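Local structure of FACT complex subunit POB3 (4KHB) at residues S18-G22 and W33-G37; A27-L31 and T43-S47; L142-N146 and I185-T189. The protein probably acts within the FACT histone chaperone, which reorganizes nucleosomes during transcription, replication and repair, here as the N-terminal PH-like part of the subunit, paired with SPT16D. One frame throughout, in Å; residues are numbered along the deposited sequence.

Contact 1: S18-G22 and W33-G37; sequences SKEPG and WKPVG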
loop_
_atom_site.group_PDB
_atom_site.type_symbol
_atom_site.label_atom_id
_atom_site.label_comp_id
_atom_site.label_asym_id
_atom_site.label_seq_id
_atom_site.Cartn_x
_atom_site.Cartn_y
_atom_site.Cartn_z
ATOM N N SER H 18 -12.299 5.618 -1.579
ATOM C CA SER H 18 -13.270 6.696 -1.649
ATOM C C SER H 18 -13.134 7.571 -0.413
ATOM O O SER H 18 -12.872 7.082 0.687
ATOM C CB SER H 18 -14.693 6.143 -1.758
ATOM O OG SER H 18 -15.067 5.446 -0.584
ATOM N N LYS H 19 -13.301 8.870 -0.607
ATOM C CA LYS H 19 -13.281 9.817 0.494
ATOM C C LYS H 19 -14.547 9.709 1.335
ATOM O O LYS H 19 -14.529 9.972 2.537
ATOM C CB LYS H 19 -13.082 11.244 -0.033
ATOM C CG LYS H 19 -12.846 11.335 -1.545
ATOM C CD LYS H 19 -14.127 11.211 -2.370
ATOM C CE LYS H 19 -13.849 10.535 -3.713
ATOM N NZ LYS H 19 -12.766 11.198 -4.492
ATOM N N GLU H 20 -15.647 9.330 0.695
ATOM C CA GLU H 20 -16.916 9.166 1.391
ATOM C C GLU H 20 -17.316 7.698 1.459
ATOM O O GLU H 20 -17.214 6.974 0.466
ATOM C CB GLU H 20 -18.018 9.981 0.715
ATOM C CG GLU H 20 -18.010 11.455 1.089
ATOM C CD GLU H 20 -19.146 12.229 0.452
ATOM O OE1 GLU H 20 -19.984 11.604 -0.233
ATOM O OE2 GLU H 20 -19.206 13.461 0.644
ATOM N N PRO H 21 -17.781 7.256 2.636
ATOM C CA PRO H 21 -18.245 5.877 2.810
ATOM C C PRO H 21 -19.582 5.668 2.109
ATOM O O PRO H 21 -20.159 6.622 1.582
ATOM C CB PRO H 21 -18.423 5.764 4.325
ATOM C CG PRO H 21 -18.736 7.154 4.761
ATOM C CD PRO H 21 -17.898 8.039 3.880
ATOM N N GLY H 22 -20.068 4.432 2.110
ATOM C CA GLY H 22 -21.291 4.105 1.403
ATOM C C GLY H 22 -21.849 2.770 1.848
ATOM O O GLY H 22 -21.332 2.158 2.782
ATOM N N TRP H 33 -22.268 -1.106 -4.649
ATOM C CA TRP H 33 -21.880 -0.118 -3.659
ATOM C C TRP H 33 -22.501 1.223 -4.022
ATOM O O TRP H 33 -22.499 1.618 -5.191
ATOM C CB TRP H 33 -20.358 -0.014 -3.576
ATOM C CG TRP H 33 -19.884 0.965 -2.557
ATOM C CD1 TRP H 33 -19.689 0.741 -1.226
ATOM C CD2 TRP H 33 -19.516 2.326 -2.795
ATOM N NE1 TRP H 33 -19.235 1.887 -0.616
ATOM C CE2 TRP H 33 -19.118 2.875 -1.560
ATOM C CE3 TRP H 33 -19.489 3.137 -3.933
ATOM C CZ2 TRP H 33 -18.697 4.200 -1.433
ATOM C CZ3 TRP H 33 -19.072 4.448 -3.806
ATOM C CH2 TRP H 33 -18.681 4.968 -2.567
ATOM N N LYS H 34 -23.022 1.922 -3.020
ATOM C CA LYS H 34 -23.687 3.195 -3.249
ATOM C C LYS H 34 -23.165 4.182 -2.210
ATOM O O LYS H 34 -23.276 3.948 -1.004
ATOM C CB LYS H 34 -25.211 3.018 -3.160
ATOM C CG LYS H 34 -25.983 4.134 -2.469
ATOM C CD LYS H 34 -27.105 4.651 -3.363
ATOM C CE LYS H 34 -28.075 3.520 -3.714
ATOM N NZ LYS H 34 -29.505 3.934 -3.686
ATOM N N PRO H 35 -22.573 5.287 -2.690
ATOM C CA PRO H 35 -21.975 6.346 -1.869
ATOM C C PRO H 35 -23.007 7.162 -1.114
ATOM O O PRO H 35 -24.155 7.255 -1.557
ATOM C CB PRO H 35 -21.267 7.248 -2.888
ATOM C CG PRO H 35 -21.793 6.882 -4.216
ATOM C CD PRO H 35 -22.508 5.575 -4.134
ATOM N N VAL H 36 -22.609 7.729 0.021
ATOM C CA VAL H 36 -23.479 8.657 0.724
ATOM C C VAL H 36 -23.617 9.864 -0.195
ATOM O O VAL H 36 -22.694 10.668 -0.337
ATOM C CB VAL H 36 -22.920 9.070 2.110
ATOM C CG1 VAL H 36 -23.517 10.394 2.566
ATOM C CG2 VAL H 36 -23.224 8.003 3.140
ATOM N N GLY H 37 -24.753 9.941 -0.877
ATOM C CA GLY H 37 -25.037 11.048 -1.769
ATOM C C GLY H 37 -24.166 11.190 -3.006
ATOM O O GLY H 37 -24.499 10.668 -4.069
#

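Contact 2: A27-L31 and T43-S47; sequences AENGL and TLDVS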
loop_
_atom_site.group_PDB
_atom_site.type_symbol
_atom_site.label_atom_id
_atom_site.label_comp_id
_atom_site.label_asym_id
_atom_site.label_seq_id
_atom_site.Cartn_x
_atom_site.Cartn_y
_atom_site.Cartn_z
ATOM N N ALA H 27 -25.320 -9.861 -3.144
ATOM C CA ALA H 27 -26.392 -10.737 -3.622
ATOM C C ALA H 27 -25.791 -11.884 -4.418
ATOM O O ALA H 27 -24.595 -11.883 -4.705
ATOM C CB ALA H 27 -27.385 -9.973 -4.478
ATOM N N GLU H 28 -26.627 -12.854 -4.776
ATOM C CA GLU H 28 -26.199 -13.997 -5.579
ATOM C C GLU H 28 -25.548 -13.627 -6.915
ATOM O O GLU H 28 -24.639 -14.318 -7.375
ATOM C CB GLU H 28 -27.375 -14.954 -5.812
ATOM C CG GLU H 28 -27.249 -16.281 -5.072
ATOM C CD GLU H 28 -28.473 -17.166 -5.225
ATOM O OE1 GLU H 28 -29.421 -16.757 -5.925
ATOM O OE2 GLU H 28 -28.484 -18.273 -4.647
ATOM N N ASN H 29 -26.015 -12.548 -7.539
ATOM C CA ASN H 29 -25.540 -12.192 -8.877
ATOM C C ASN H 29 -24.360 -11.215 -8.895
ATOM O O ASN H 29 -23.845 -10.885 -9.967
ATOM C CB ASN H 29 -26.689 -11.638 -9.732
ATOM C CG ASN H 29 -27.266 -10.350 -9.179
ATOM O OD1 ASN H 29 -27.464 -10.210 -7.973
ATOM N ND2 ASN H 29 -27.541 -9.400 -10.064
ATOM N N GLY H 30 -23.939 -10.747 -7.721
ATOM C CA GLY H 30 -22.800 -9.844 -7.635
ATOM C C GLY H 30 -22.898 -8.830 -6.507
ATOM O O GLY H 30 -23.675 -9.020 -5.569
ATOM N N LEU H 31 -22.104 -7.762 -6.581
ATOM C CA LEU H 31 -22.103 -6.764 -5.510
ATOM C C LEU H 31 -22.353 -5.348 -6.020
ATOM O O LEU H 31 -21.991 -5.002 -7.150
ATOM C CB LEU H 31 -20.836 -6.866 -4.636
ATOM C CG LEU H 31 -19.669 -5.864 -4.525
ATOM C CD1 LEU H 31 -19.004 -5.589 -5.855
ATOM C CD2 LEU H 31 -20.039 -4.553 -3.828
ATOM N N THR H 43 -21.026 -1.438 -9.605
ATOM C CA THR H 43 -21.589 -2.778 -9.726
ATOM C C THR H 43 -20.518 -3.757 -10.216
ATOM O O THR H 43 -19.664 -3.397 -11.030
ATOM C CB THR H 43 -22.801 -2.787 -10.692
ATOM O OG1 THR H 43 -23.866 -1.994 -10.148
ATOM C CG2 THR H 43 -23.309 -4.205 -10.938
ATOM N N LEU H 44 -20.573 -4.991 -9.724
ATOM C CA LEU H 44 -19.666 -6.050 -10.160
ATOM C C LEU H 44 -20.420 -7.367 -10.278
ATOM O O LEU H 44 -20.948 -7.880 -9.287
ATOM C CB LEU H 44 -18.497 -6.192 -9.182
ATOM C CG LEU H 44 -17.493 -7.324 -9.414
ATOM C CD1 LEU H 44 -16.721 -7.113 -10.703
ATOM C CD2 LEU H 44 -16.538 -7.442 -8.237
ATOM N N ASP H 45 -20.464 -7.913 -11.489
ATOM C CA ASP H 45 -21.206 -9.139 -11.755
ATOM C C ASP H 45 -20.442 -10.352 -11.231
ATOM O O ASP H 45 -19.208 -10.370 -11.241
ATOM C CB ASP H 45 -21.474 -9.274 -13.258
ATOM C CG ASP H 45 -22.479 -10.361 -13.577
ATOM O OD1 ASP H 45 -23.697 -10.086 -13.489
ATOM O OD2 ASP H 45 -22.054 -11.484 -13.921
ATOM N N VAL H 46 -21.186 -11.352 -10.761
ATOM C CA VAL H 46 -20.614 -12.570 -10.188
ATOM C C VAL H 46 -19.654 -13.282 -11.150
ATOM O O VAL H 46 -18.699 -13.940 -10.729
ATOM C CB VAL H 46 -21.739 -13.533 -9.715
ATOM C CG1 VAL H 46 -22.691 -13.852 -10.859
ATOM C CG2 VAL H 46 -21.164 -14.809 -9.118
ATOM N N SER H 47 -19.900 -13.119 -12.446
ATOM C CA SER H 47 -19.078 -13.755 -13.467
ATOM C C SER H 47 -17.641 -13.225 -13.504
ATOM O O SER H 47 -16.746 -13.902 -14.013
ATOM C CB SER H 47 -19.750 -13.623 -14.836
ATOM O OG SER H 47 -19.876 -12.267 -15.214
#

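Contact 3: L142-N146 and I185-T189; sequences LAGRN and IPGTT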
loop_
_atom_site.group_PDB
_atom_site.type_symbol
_atom_site.label_atom_id
_atom_site.label_comp_id
_atom_site.label_asym_id
_atom_site.label_seq_id
_atom_site.Cartn_x
_atom_site.Cartn_y
_atom_site.Cartn_z
ATOM N N LEU H 142 13.196 1.760 -16.937
ATOM C CA LEU H 142 14.528 1.358 -16.509
ATOM C C LEU H 142 15.264 2.624 -16.121
ATOM O O LEU H 142 15.370 3.558 -16.920
ATOM C CB LEU H 142 15.279 0.642 -17.636
ATOM C CG LEU H 142 16.579 -0.082 -17.266
ATOM C CD1 LEU H 142 16.314 -1.369 -16.519
ATOM C CD2 LEU H 142 17.443 -0.342 -18.501
ATOM N N ALA H 143 15.781 2.653 -14.900
ATOM C CA ALA H 143 16.388 3.862 -14.363
ATOM C C ALA H 143 17.897 3.732 -14.239
ATOM O O ALA H 143 18.583 4.685 -13.862
ATOM C CB ALA H 143 15.774 4.199 -13.016
ATOM N N GLY H 144 18.404 2.544 -14.550
ATOM C CA GLY H 144 19.828 2.268 -14.487
ATOM C C GLY H 144 20.009 0.772 -14.347
ATOM O O GLY H 144 19.140 0.003 -14.763
ATOM N N ARG H 145 21.134 0.347 -13.782
ATOM C CA ARG H 145 21.241 -1.032 -13.329
ATOM C C ARG H 145 21.212 -1.036 -11.808
ATOM O O ARG H 145 21.812 -0.167 -11.169
ATOM C CB ARG H 145 22.549 -1.665 -13.802
ATOM C CG ARG H 145 23.822 -1.065 -13.218
ATOM C CD ARG H 145 25.013 -1.869 -13.679
ATOM N NE ARG H 145 25.883 -1.078 -14.538
ATOM C CZ ARG H 145 26.249 -1.449 -15.759
ATOM N NH1 ARG H 145 25.771 -2.569 -16.283
ATOM N NH2 ARG H 145 27.047 -0.675 -16.477
ATOM N N ASN H 146 20.489 -1.975 -11.212
ATOM C CA ASN H 146 19.483 -2.803 -11.864
ATOM C C ASN H 146 18.285 -2.091 -11.248
ATOM O O ASN H 146 17.779 -2.510 -10.208
ATOM C CB ASN H 146 19.617 -4.242 -11.369
ATOM C CG ASN H 146 20.890 -4.915 -11.846
ATOM O OD1 ASN H 146 20.895 -5.607 -12.862
ATOM N ND2 ASN H 146 21.992 -4.653 -11.155
ATOM N N ILE H 185 16.206 -4.477 -8.613
ATOM C CA ILE H 185 15.929 -5.864 -8.965
ATOM C C ILE H 185 17.075 -6.430 -9.792
ATOM O O ILE H 185 17.183 -6.141 -10.984
ATOM C CB ILE H 185 14.617 -5.990 -9.771
ATOM C CG1 ILE H 185 13.452 -5.320 -9.030
ATOM C CG2 ILE H 185 14.299 -7.452 -10.061
ATOM C CD1 ILE H 185 12.122 -5.381 -9.764
ATOM N N PRO H 186 17.925 -7.257 -9.164
ATOM C CA PRO H 186 19.069 -7.840 -9.882
ATOM C C PRO H 186 18.641 -8.774 -11.012
ATOM O O PRO H 186 17.537 -9.316 -10.985
ATOM C CB PRO H 186 19.829 -8.622 -8.798
ATOM C CG PRO H 186 19.049 -8.507 -7.536
ATOM C CD PRO H 186 17.778 -7.766 -7.788
ATOM N N GLY H 187 19.536 -8.976 -11.974
ATOM C CA GLY H 187 19.251 -9.715 -13.193
ATOM C C GLY H 187 18.216 -9.371 -14.258
ATOM O O GLY H 187 17.623 -10.259 -14.870
ATOM N N THR H 188 17.993 -8.074 -14.463
ATOM C CA THR H 188 17.426 -7.707 -15.760
ATOM C C THR H 188 18.384 -6.750 -16.472
ATOM O O THR H 188 18.084 -6.255 -17.560
ATOM C CB THR H 188 16.012 -7.091 -15.664
ATOM O OG1 THR H 188 15.450 -7.375 -14.379
ATOM C CG2 THR H 188 15.098 -7.683 -16.739
ATOM N N THR H 189 19.533 -6.493 -15.847
ATOM C CA THR H 189 20.629 -5.785 -16.511
ATOM C C THR H 189 21.823 -6.701 -16.764
ATOM O O THR H 189 22.020 -7.187 -17.877
ATOM C CB THR H 189 21.107 -4.534 -15.741
ATOM O OG1 THR H 189 20.091 -3.524 -15.770
ATOM C CG2 THR H 189 22.381 -3.988 -16.370
#

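Contact 1: S18-G22 and W33-G37
With chi1 at -179°, W33 throws CG opposite its own N, and the second torsion sets the indole across the chain from S18 to G22. S18 takes a different torsion: chi1 of 66° puts OG between its N and carbonyl carbon, where it bonds to E20 O at 2.8 Å. OG meets that oxygen from above the carbonyl plane. The same E20 O also lies at the edge of the indole, in the ring plane, 3.7 Å from W33 CZ2. G22 CA comes obliquely to the pyrrole part of the ring, 3.6 Å from W33 NE1. The polar end of the indole is used elsewhere: NE1 donates to I13 O in the neighbouring strand 13-15.

The contact lies in the N-terminal PH domain, where strand 22-27 begins beside the end of strand 30-35. G22 and P35 form an antiparallel non-hydrogen-bonded pair, with their CA atoms 4.0 Å apart. G22 CA lies 3.1 Å from K34 O, so a side chain at G22 would run into that carbonyl and into the indole. One step beyond the pair, V36 N donates to P21 O at 3.1 Å. The bond is fairly straight, 161° at the hydrogen, and lies in the carbonyl plane. V36 CB and CG2 also rest near P21 O. E20 reaches toward V36 with an extended chain, but its OE1 sits 2.9 Å from V36 O. Both are acceptors, so the modelled place of this exposed carboxylate is doubtful.

Contact 2: A27-L31 and T43-S47
The beta hairpin of strands 30-35 and 42-45 belongs to the antiparallel sheet of the N-terminal PH domain, and this contact ties the start of its first strand to the end of its second. L31 and L44 are an antiparallel hydrogen-bonded pair. L31 N donates to L44 O, and L44 N returns a bond to L31 O, each 2.9 Å long. Their side chains lie on the same face of the sheet and cross obliquely. L31 CD1 comes to 3.4 Å from L44 CB and lies a little farther from L44 CD2. L31 reaches this place at a chi1 of 111°, well off a staggered position, so the exact placing of CD1 is somewhat doubtful. C24 and F26 of strand 22-27 pack against L31 from the next strand.

A type I turn from A27 to G30 leads into the hairpin. G30 and D45 form the antiparallel non-hydrogen-bonded pair, and G30 CA makes a CA-H...O contact of 3.2 Å with L44 O. A side chain at G30 would collide with that oxygen. The backbone of the turn gives the next bond: V46 N donates to N29 O at 2.8 Å, from above the carbonyl plane. V46 CG1 lies 3.3 Å from N29 O. The valine also touches Y94, whose hydroxyl bonds to A27 O.

Past the strand the chain enters a 3-10 segment through an Asx turn. D45 OD2 accepts from both S47 N and S47 OG. S47 OG is the nearer, 2.7 Å from D45 OD2, on the anti side of the carboxylate.

Contact 3: L142-N146 and I185-T189
N146 meets the 185-189 segment with its backbone and its side chain. N146 O accepts from I185 N at 3.0 Å, with the donor tilted 25° from the carbonyl plane. N146 CB lies 3.1 Å from I185 O. A chi1 of -69° sends the amide opposite its carbonyl carbon, toward the backbone of 187-189. N146 OD1 lies 3.1 Å from T189 CB and takes a weak bond from T189 N at 3.4 Å. An alanine here would remove OD1, and T189 N would probably lose its weak acceptor and the T189 side chain a neighbour. T189 CG2 also rests on R145 CB at 3.5 Å, and the two side chains cross at about a right angle.

The peptide bond before N146 is modelled as cis, an uncertain feature at this resolution. Farther out, I148 of strand 147-152 touches both L142 and I185. H91 and A90 of the SPT16D chain pack on I185 and P186. The contact thus lies at one end of the antiparallel sheet of strands 137-144, 147-152 and 177-184 in the second PH-like domain, where a hairpin turn meets the exit of strand 177-184.

In the fold
Contacts 1 and 2 share strand 30-35 and lie in the first PH domain, with centres 18 Å apart. Both are partly buried. Contact 1 joins the far end of that strand to the start of strand 22-27, and it packs an indole and a valine against backbone, with one backbone bond. Contact 2 joins the near end to strand 42-45 and relies on regular strand pairing. Each has a buried glycine where the backbones come close. Contact 3 is in the second PH-like domain, its centre about 42 Å from the centres of the other two. It is a surface contact between strand 137-144 with its turn and the loop after strand 177-184, sparsely bonded and bordering the SPT16D chain.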